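Local coordinates for protein putative NADPH-dependent oxidoreductase (PDB 3DB2) that is a putative NADPH-dependent oxidoreductase of the GFO/IDH/MocA type, probably transferring hydride between a nicotinamide cofactor held by its Rossmann domain and a small-molecule substrate, at residues S149-F154 against S242-G247; P238-I243 against F253-F258. All blocks are in the same frame, centred on the assembly; numbering follows the deposited sequence.

Interaction 1: S149-F154 against S242-G247; sequences SIEAVF and SINVYG
Strands 149-154 and 242-247 run antiparallel in the large mixed sheet of the GFO/IDH/MocA C-terminal domain, their axes 175° apart. Backbone bonds pair Glu-151 with Asn-244 and Val-153 with Ser-242 in both directions, and the side chains of 149-153 and 242-246 alternate between the two faces. On the face of Ser-149, Glu-151, Asn-244 and Tyr-246, Glu-151 carries the contact. Its CG stands anti to the carbonyl carbon (chi1 -55°) and the chain runs on extended, which takes the carboxylate across the gap between the strands. There OE1 accepts two bonds. Asn-244 ND2 reaches Glu-151 OE1 nearly along the C-O axis at 3.2 Å, with OE1 close to the amide plane although amide and carboxylate planes are 73° apart. Tyr-246 leans back toward the first strand, and its ring presents an edge to the acid, with Glu-151 CD 3.3 Å from Tyr-246 CE2. The other oxygen, Glu-151 OE2, bonds to the hydroxyl of Tyr-230 of the second subunit, so this buried carboxylate is gripped from both chains. Further along, a water donates to Glu-151 O and is hydrogen-bonded to Ser-242 OG. The other face is greasy: Ile-150 lies alongside Ile-243 and Val-245, all pointing the same way toward helices 183-194 and 130-140, and the CG2 methyls of Ile-150 and Ile-243 meet at 3.8 Å. The shortest side-chain bond of the pair runs from Tyr-246 OH to Glu-151 OE1, 2.7 Å, arriving from above the carboxylate plane.

Interaction 2: P238-I243 against F253-F258; sequences PGVFSI and FYQLDF
Strands 240-243 and 253-256 run antiparallel at 157° with their axes 4.7 Å apart, Ile-243 and Tyr-254 forming a hydrogen-bonded pair and Ser-242 and Gln-255 the non-hydrogen-bonded pair beside it. Leu-256 N adds a bond to Phe-241 O, 2.8 Å long and nearly along the C=O axis. Of the side chains, Phe-241 gives up the most surface. Its CG is anti to the backbone N (chi1 -172°), and the ring lies among three side chains of the other strand and the turn after it. Leu-256, which also has its CG anti to N, runs alongside and lays CD2 over one face of the ring in a CH-pi contact, 4.2 Å from the ring centroid and offset toward the rim. Tyr-254 turns its ring edge to the phenylalanine, so that Phe-241 CE1 lies in the tyrosine plane, 3.8 Å from Tyr-254 CE2. Beyond the end of the strand, Phe-258 comes up obliquely and brings CD1 to 3.9 Å from Phe-241 CD2. Ile-243 lies beside Tyr-254, with Ile-243 CG1 near the plane of that ring at the edge, 4.0 Å from Tyr-254 CD2. Across the sheet the contact is lighter: Gln-255 bends at chi2 (-81°) and folds its amide back over the neighbouring strand, NE2 sitting 3.7 Å from Ser-242 CB. The aromatic side packs toward helices 130-140 and 183-194, while around Val-240 and Gln-255 the sheet meets the second subunit. This is a classic beta hairpin, 240-247 with 250-256, set in the helix-backed open sheet of a GFO/IDH/MocA C-terminal domain.

How the interactions relate
Interactions 1 and 2, centres about 10 Å apart, lie on successive strands of one mixed sheet: 147-155, 240-247, 250-256. Strand 240-247 is common to both: the N and O of Ser-242 face strand 147-155, those of the next residue, Ile-243, face strand 250-256. Interaction 1 joins segments 88 residues apart; interaction 2 is the end, remote from the turn, of a local hairpin, which interaction 1 fastens to the sheet's first strand along the chain, an interior one. Phe-154 bridges the two, its ring meeting Phe-241 edge-to-face and touching Phe-258. Helices 130-140 and 183-194 back one face; the other packs on the second subunit, making both contacts part of the dimer interface.

Interaction 1: S149-F154 against S242-G247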
ATOM      1  N   SER C 149      -3.067 -10.014   3.791  1.00 15.49           N
ATOM      2  CA  SER C 149      -2.924  -9.060   2.686  1.00 14.66           C
ATOM      3  C   SER C 149      -1.452  -8.899   2.275  1.00 17.15           C
ATOM      4  O   SER C 149      -0.523  -9.226   2.998  1.00 15.11           O
ATOM      5  CB  SER C 149      -3.507  -7.710   3.066  1.00 15.60           C
ATOM      6  OG  SER C 149      -2.813  -7.070   4.107  1.00 20.61           O
ATOM      7  N   ILE C 150      -1.281  -8.342   1.065  1.00 12.92           N
ATOM      8  CA  ILE C 150       0.024  -8.023   0.519  1.00  9.70           C
ATOM      9  C   ILE C 150      -0.040  -6.620  -0.091  1.00 11.34           C
ATOM     10  O   ILE C 150      -1.060  -6.241  -0.630  1.00 11.73           O
ATOM     11  CB  ILE C 150       0.499  -9.036  -0.528  1.00 14.39           C
ATOM     12  CG1 ILE C 150       0.801 -10.409   0.064  1.00 13.48           C
ATOM     13  CG2 ILE C 150       1.698  -8.496  -1.317  1.00 15.80           C
ATOM     14  CD1 ILE C 150       1.070 -11.437  -1.019  1.00 19.17           C
ATOM     15  N   GLU C 151       1.066  -5.867   0.025  1.00 14.03           N
ATOM     16  CA  GLU C 151       1.170  -4.579  -0.641  1.00 14.00           C
ATOM     17  C   GLU C 151       2.408  -4.598  -1.548  1.00 12.86           C
ATOM     18  O   GLU C 151       3.471  -4.878  -1.016  1.00 14.64           O
ATOM     19  CB  GLU C 151       1.314  -3.416   0.346  1.00 13.10           C
ATOM     20  CG  GLU C 151       0.184  -3.406   1.355  1.00 16.98           C
ATOM     21  CD  GLU C 151       0.602  -2.728   2.654  1.00 19.83           C
ATOM     22  OE1 GLU C 151       1.808  -2.496   2.891  1.00 17.60           O
ATOM     23  OE2 GLU C 151      -0.328  -2.477   3.457  1.00 21.51           O
ATOM     24  N   ALA C 152       2.220  -4.354  -2.820  1.00 15.32           N
ATOM     25  CA  ALA C 152       3.289  -4.422  -3.810  1.00 14.47           C
ATOM     26  C   ALA C 152       3.414  -3.052  -4.468  1.00 14.64           C
ATOM     27  O   ALA C 152       2.383  -2.394  -4.665  1.00 14.95           O
ATOM     28  CB  ALA C 152       3.002  -5.484  -4.853  1.00 16.09           C
ATOM     29  N   VAL C 153       4.630  -2.619  -4.772  1.00 11.16           N
ATOM     30  CA  VAL C 153       4.795  -1.311  -5.401  1.00 14.38           C
ATOM     31  C   VAL C 153       5.850  -1.445  -6.498  1.00 14.27           C
ATOM     32  O   VAL C 153       6.851  -2.112  -6.263  1.00 14.90           O
ATOM     33  CB  VAL C 153       5.256  -0.232  -4.414  1.00 17.25           C
ATOM     34  CG1 VAL C 153       5.569   1.093  -5.101  1.00 26.77           C
ATOM     35  CG2 VAL C 153       4.195  -0.028  -3.335  1.00 18.33           C
ATOM     36  N   PHE C 154       5.613  -0.815  -7.638  1.00 12.65           N
ATOM     37  CA  PHE C 154       6.677  -0.749  -8.653  1.00 15.33           C
ATOM     38  C   PHE C 154       6.511   0.667  -9.271  1.00 15.55           C
ATOM     39  O   PHE C 154       5.507   1.003  -9.861  1.00 14.72           O
ATOM     40  CB  PHE C 154       6.638  -1.865  -9.644  1.00 13.69           C
ATOM     41  CG  PHE C 154       7.911  -2.069 -10.483  1.00 15.22           C
ATOM     42  CD1 PHE C 154       8.958  -1.185 -10.458  1.00 13.29           C
ATOM     43  CD2 PHE C 154       7.992  -3.194 -11.306  1.00 15.65           C
ATOM     44  CE1 PHE C 154      10.123  -1.350 -11.211  1.00 16.35           C
ATOM     45  CE2 PHE C 154       9.131  -3.384 -12.068  1.00 20.99           C
ATOM     46  CZ  PHE C 154      10.167  -2.465 -12.032  1.00 17.03           C
ATOM     47  N   SER C 242       8.854  -2.867  -4.096  1.00 16.06           N
ATOM     48  CA  SER C 242       8.666  -3.449  -2.762  1.00 12.28           C
ATOM     49  C   SER C 242       7.483  -4.408  -2.717  1.00 12.15           C
ATOM     50  O   SER C 242       6.570  -4.331  -3.520  1.00 12.98           O
ATOM     51  CB  SER C 242       8.495  -2.327  -1.747  1.00 14.07           C
ATOM     52  OG  SER C 242       7.414  -1.485  -2.069  1.00 19.38           O
ATOM     53  N   ILE C 243       7.538  -5.337  -1.747  1.00 12.54           N
ATOM     54  CA  ILE C 243       6.470  -6.266  -1.450  1.00 10.40           C
ATOM     55  C   ILE C 243       6.430  -6.426   0.086  1.00 15.78           C
ATOM     56  O   ILE C 243       7.465  -6.721   0.702  1.00 14.16           O
ATOM     57  CB  ILE C 243       6.678  -7.640  -2.103  1.00 13.91           C
ATOM     58  CG1 ILE C 243       6.981  -7.568  -3.603  1.00 19.80           C
ATOM     59  CG2 ILE C 243       5.502  -8.591  -1.862  1.00 17.02           C
ATOM     60  CD1 ILE C 243       7.051  -8.894  -4.314  1.00 16.44           C
ATOM     61  N   ASN C 244       5.264  -6.197   0.647  1.00 13.59           N
ATOM     62  CA  ASN C 244       5.044  -6.350   2.083  1.00 11.62           C
ATOM     63  C   ASN C 244       3.962  -7.438   2.176  1.00 13.13           C
ATOM     64  O   ASN C 244       2.913  -7.347   1.548  1.00 15.28           O
ATOM     65  CB  ASN C 244       4.545  -5.107   2.794  1.00 14.17           C
ATOM     66  CG  ASN C 244       5.480  -3.917   2.627  1.00 19.38           C
ATOM     67  OD1 ASN C 244       6.679  -4.089   2.667  1.00 17.46           O
ATOM     68  ND2 ASN C 244       4.940  -2.738   2.444  1.00 18.63           N
ATOM     69  N   VAL C 245       4.236  -8.447   2.953  1.00 12.88           N
ATOM     70  CA  VAL C 245       3.337  -9.553   3.217  1.00 13.86           C
ATOM     71  C   VAL C 245       3.015  -9.568   4.726  1.00 14.83           C
ATOM     72  O   VAL C 245       3.946  -9.579   5.527  1.00 11.09           O
ATOM     73  CB  VAL C 245       3.985 -10.885   2.841  1.00 12.74           C
ATOM     74  CG1 VAL C 245       3.014 -12.029   3.005  1.00 13.82           C
ATOM     75  CG2 VAL C 245       4.508 -10.820   1.405  1.00 13.06           C
ATOM     76  N   TYR C 246       1.739  -9.570   5.032  1.00 14.88           N
ATOM     77  CA  TYR C 246       1.249  -9.554   6.401  1.00 12.18           C
ATOM     78  C   TYR C 246       0.706 -10.947   6.736  1.00 12.49           C
ATOM     79  O   TYR C 246      -0.228 -11.385   6.050  1.00 14.04           O
ATOM     80  CB  TYR C 246       0.150  -8.495   6.532  1.00 13.20           C
ATOM     81  CG  TYR C 246       0.728  -7.123   6.197  1.00 17.12           C
ATOM     82  CD1 TYR C 246       1.493  -6.440   7.129  1.00 20.36           C
ATOM     83  CD2 TYR C 246       0.530  -6.517   4.959  1.00 15.01           C
ATOM     84  CE1 TYR C 246       2.025  -5.199   6.836  1.00 19.07           C
ATOM     85  CE2 TYR C 246       1.070  -5.267   4.695  1.00 15.22           C
ATOM     86  CZ  TYR C 246       1.823  -4.594   5.618  1.00 20.46           C
ATOM     87  OH  TYR C 246       2.387  -3.334   5.370  1.00 16.32           O
ATOM     88  N   GLY C 247       1.290 -11.551   7.755  1.00 15.95           N
ATOM     89  CA  GLY C 247       0.991 -12.903   8.196  1.00 14.28           C
ATOM     90  C   GLY C 247       0.554 -12.898   9.646  1.00 17.84           C
ATOM     91  O   GLY C 247       0.808 -11.890  10.332  1.00 14.56           O
TER
HETATM   92  O   HOH W   1       5.080  -2.504  -0.928  1.00 21.20           O

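Interaction 2: P238-I243 against F253-F258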
ATOM      1  N   PRO C 238      10.896   8.727  -7.717  1.00 20.76           N
ATOM      2  CA  PRO C 238      12.069   7.851  -7.723  1.00 18.78           C
ATOM      3  C   PRO C 238      11.729   6.370  -7.570  1.00 22.37           C
ATOM      4  O   PRO C 238      10.688   6.022  -6.994  1.00 20.08           O
ATOM      5  CB  PRO C 238      12.866   8.327  -6.525  1.00 16.67           C
ATOM      6  CG  PRO C 238      12.509   9.781  -6.439  1.00 22.12           C
ATOM      7  CD  PRO C 238      11.019   9.817  -6.728  1.00 19.19           C
ATOM      8  N   GLY C 239      12.603   5.518  -8.112  1.00 15.38           N
ATOM      9  CA  GLY C 239      12.354   4.098  -8.219  1.00 15.78           C
ATOM     10  C   GLY C 239      12.142   3.387  -6.887  1.00 16.63           C
ATOM     11  O   GLY C 239      12.894   3.548  -5.920  1.00 14.39           O
ATOM     12  N   VAL C 240      11.094   2.571  -6.836  1.00 15.23           N
ATOM     13  CA  VAL C 240      10.768   1.725  -5.695  1.00 17.77           C
ATOM     14  C   VAL C 240      10.247   0.393  -6.275  1.00 15.90           C
ATOM     15  O   VAL C 240       9.452   0.459  -7.219  1.00 16.12           O
ATOM     16  CB  VAL C 240       9.663   2.225  -4.757  1.00 17.63           C
ATOM     17  CG1 VAL C 240       9.361   1.216  -3.637  1.00 22.11           C
ATOM     18  CG2 VAL C 240      10.004   3.582  -4.174  1.00 16.18           C
ATOM     19  N   PHE C 241      10.716  -0.696  -5.694  1.00 15.00           N
ATOM     20  CA  PHE C 241      10.188  -2.032  -5.939  1.00 12.44           C
ATOM     21  C   PHE C 241      10.094  -2.688  -4.549  1.00 12.68           C
ATOM     22  O   PHE C 241      11.135  -3.043  -3.996  1.00 12.75           O
ATOM     23  CB  PHE C 241      11.005  -2.894  -6.868  1.00 11.51           C
ATOM     24  CG  PHE C 241      10.450  -4.225  -7.321  1.00 13.98           C
ATOM     25  CD1 PHE C 241      10.242  -5.312  -6.475  1.00 16.25           C
ATOM     26  CD2 PHE C 241      10.134  -4.426  -8.660  1.00 14.17           C
ATOM     27  CE1 PHE C 241       9.732  -6.524  -6.867  1.00 16.98           C
ATOM     28  CE2 PHE C 241       9.604  -5.634  -9.076  1.00 16.33           C
ATOM     29  CZ  PHE C 241       9.398  -6.677  -8.202  1.00 17.81           C
ATOM     30  N   SER C 242       8.854  -2.867  -4.096  1.00 16.06           N
ATOM     31  CA  SER C 242       8.666  -3.449  -2.762  1.00 12.28           C
ATOM     32  C   SER C 242       7.483  -4.408  -2.717  1.00 12.15           C
ATOM     33  O   SER C 242       6.570  -4.331  -3.520  1.00 12.98           O
ATOM     34  CB  SER C 242       8.495  -2.327  -1.747  1.00 14.07           C
ATOM     35  OG  SER C 242       7.414  -1.485  -2.069  1.00 19.38           O
ATOM     36  N   ILE C 243       7.538  -5.337  -1.747  1.00 12.54           N
ATOM     37  CA  ILE C 243       6.470  -6.266  -1.450  1.00 10.40           C
ATOM     38  C   ILE C 243       6.430  -6.426   0.086  1.00 15.78           C
ATOM     39  O   ILE C 243       7.465  -6.721   0.702  1.00 14.16           O
ATOM     40  CB  ILE C 243       6.678  -7.640  -2.103  1.00 13.91           C
ATOM     41  CG1 ILE C 243       6.981  -7.568  -3.603  1.00 19.80           C
ATOM     42  CG2 ILE C 243       5.502  -8.591  -1.862  1.00 17.02           C
ATOM     43  CD1 ILE C 243       7.051  -8.894  -4.314  1.00 16.44           C
ATOM     44  N   PHE C 253       8.959  -7.833   4.715  1.00 14.77           N
ATOM     45  CA  PHE C 253       9.189  -6.573   3.992  1.00 16.84           C
ATOM     46  C   PHE C 253      10.372  -6.750   3.049  1.00 14.88           C
ATOM     47  O   PHE C 253      11.503  -6.919   3.475  1.00 12.38           O
ATOM     48  CB  PHE C 253       9.490  -5.413   4.937  1.00 17.46           C
ATOM     49  CG  PHE C 253       8.483  -5.237   6.053  1.00 19.40           C
ATOM     50  CD1 PHE C 253       7.192  -4.841   5.758  1.00 21.91           C
ATOM     51  CD2 PHE C 253       8.860  -5.470   7.374  1.00 22.26           C
ATOM     52  CE1 PHE C 253       6.276  -4.668   6.789  1.00 23.38           C
ATOM     53  CE2 PHE C 253       7.931  -5.314   8.404  1.00 22.75           C
ATOM     54  CZ  PHE C 253       6.641  -4.954   8.095  1.00 18.80           C
ATOM     55  N   TYR C 254      10.099  -6.697   1.762  1.00 15.49           N
ATOM     56  CA  TYR C 254      11.075  -6.852   0.693  1.00 12.43           C
ATOM     57  C   TYR C 254      11.203  -5.535  -0.086  1.00 19.17           C
ATOM     58  O   TYR C 254      10.179  -4.908  -0.385  1.00 13.05           O
ATOM     59  CB  TYR C 254      10.660  -7.954  -0.257  1.00 16.20           C
ATOM     60  CG  TYR C 254      11.432  -8.159  -1.530  1.00 16.14           C
ATOM     61  CD1 TYR C 254      12.707  -8.712  -1.511  1.00 17.77           C
ATOM     62  CD2 TYR C 254      10.897  -7.822  -2.776  1.00 18.25           C
ATOM     63  CE1 TYR C 254      13.413  -8.898  -2.681  1.00 18.00           C
ATOM     64  CE2 TYR C 254      11.620  -8.028  -3.949  1.00 19.15           C
ATOM     65  CZ  TYR C 254      12.880  -8.566  -3.898  1.00 18.79           C
ATOM     66  OH  TYR C 254      13.636  -8.796  -5.032  1.00 23.20           O
ATOM     67  N   GLN C 255      12.432  -5.173  -0.374  1.00 17.34           N
ATOM     68  CA  GLN C 255      12.840  -4.051  -1.186  1.00 14.58           C
ATOM     69  C   GLN C 255      13.867  -4.488  -2.227  1.00 14.29           C
ATOM     70  O   GLN C 255      14.803  -5.191  -1.865  1.00 14.04           O
ATOM     71  CB  GLN C 255      13.485  -2.933  -0.345  1.00 24.10           C
ATOM     72  CG  GLN C 255      12.538  -2.041   0.417  1.00 35.83           C
ATOM     73  CD  GLN C 255      11.907  -0.932  -0.398  1.00 48.56           C
ATOM     74  OE1 GLN C 255      12.300  -0.653  -1.531  1.00 48.53           O
ATOM     75  NE2 GLN C 255      10.893  -0.257   0.151  1.00 58.23           N
ATOM     76  N   LEU C 256      13.700  -4.085  -3.471  1.00 13.29           N
ATOM     77  CA  LEU C 256      14.726  -4.352  -4.489  1.00 15.78           C
ATOM     78  C   LEU C 256      15.197  -3.078  -5.164  1.00 13.57           C
ATOM     79  O   LEU C 256      14.360  -2.211  -5.422  1.00 17.73           O
ATOM     80  CB  LEU C 256      14.153  -5.321  -5.508  1.00 17.07           C
ATOM     81  CG  LEU C 256      14.971  -5.571  -6.781  1.00 18.82           C
ATOM     82  CD1 LEU C 256      16.167  -6.449  -6.411  1.00 22.02           C
ATOM     83  CD2 LEU C 256      14.050  -6.158  -7.826  1.00 16.00           C
ATOM     84  N   ASP C 257      16.500  -2.959  -5.444  1.00 15.53           N
ATOM     85  CA  ASP C 257      17.046  -1.890  -6.251  1.00 16.17           C
ATOM     86  C   ASP C 257      16.967  -2.337  -7.713  1.00 16.57           C
ATOM     87  O   ASP C 257      17.850  -3.079  -8.156  1.00 17.20           O
ATOM     88  CB  ASP C 257      18.505  -1.592  -5.952  1.00 19.30           C
ATOM     89  CG  ASP C 257      19.060  -0.452  -6.775  1.00 18.36           C
ATOM     90  OD1 ASP C 257      18.381   0.110  -7.652  1.00 23.95           O
ATOM     91  OD2 ASP C 257      20.222  -0.089  -6.472  1.00 28.44           O
ATOM     92  N   PHE C 258      15.915  -1.915  -8.391  1.00 15.91           N
ATOM     93  CA  PHE C 258      15.596  -2.375  -9.735  1.00 18.30           C
ATOM     94  C   PHE C 258      16.683  -2.007 -10.755  1.00 18.54           C
ATOM     95  O   PHE C 258      16.699  -2.528 -11.884  1.00 15.26           O
ATOM     96  CB  PHE C 258      14.213  -1.848 -10.200  1.00 20.49           C
ATOM     97  CG  PHE C 258      13.701  -2.697 -11.354  1.00 22.16           C
ATOM     98  CD1 PHE C 258      13.072  -3.901 -11.109  1.00 27.95           C
ATOM     99  CD2 PHE C 258      13.874  -2.289 -12.670  1.00 29.24           C
ATOM    100  CE1 PHE C 258      12.616  -4.672 -12.167  1.00 26.95           C
ATOM    101  CE2 PHE C 258      13.421  -3.056 -13.734  1.00 28.04           C
ATOM    102  CZ  PHE C 258      12.807  -4.266 -13.463  1.00 27.01           C
TER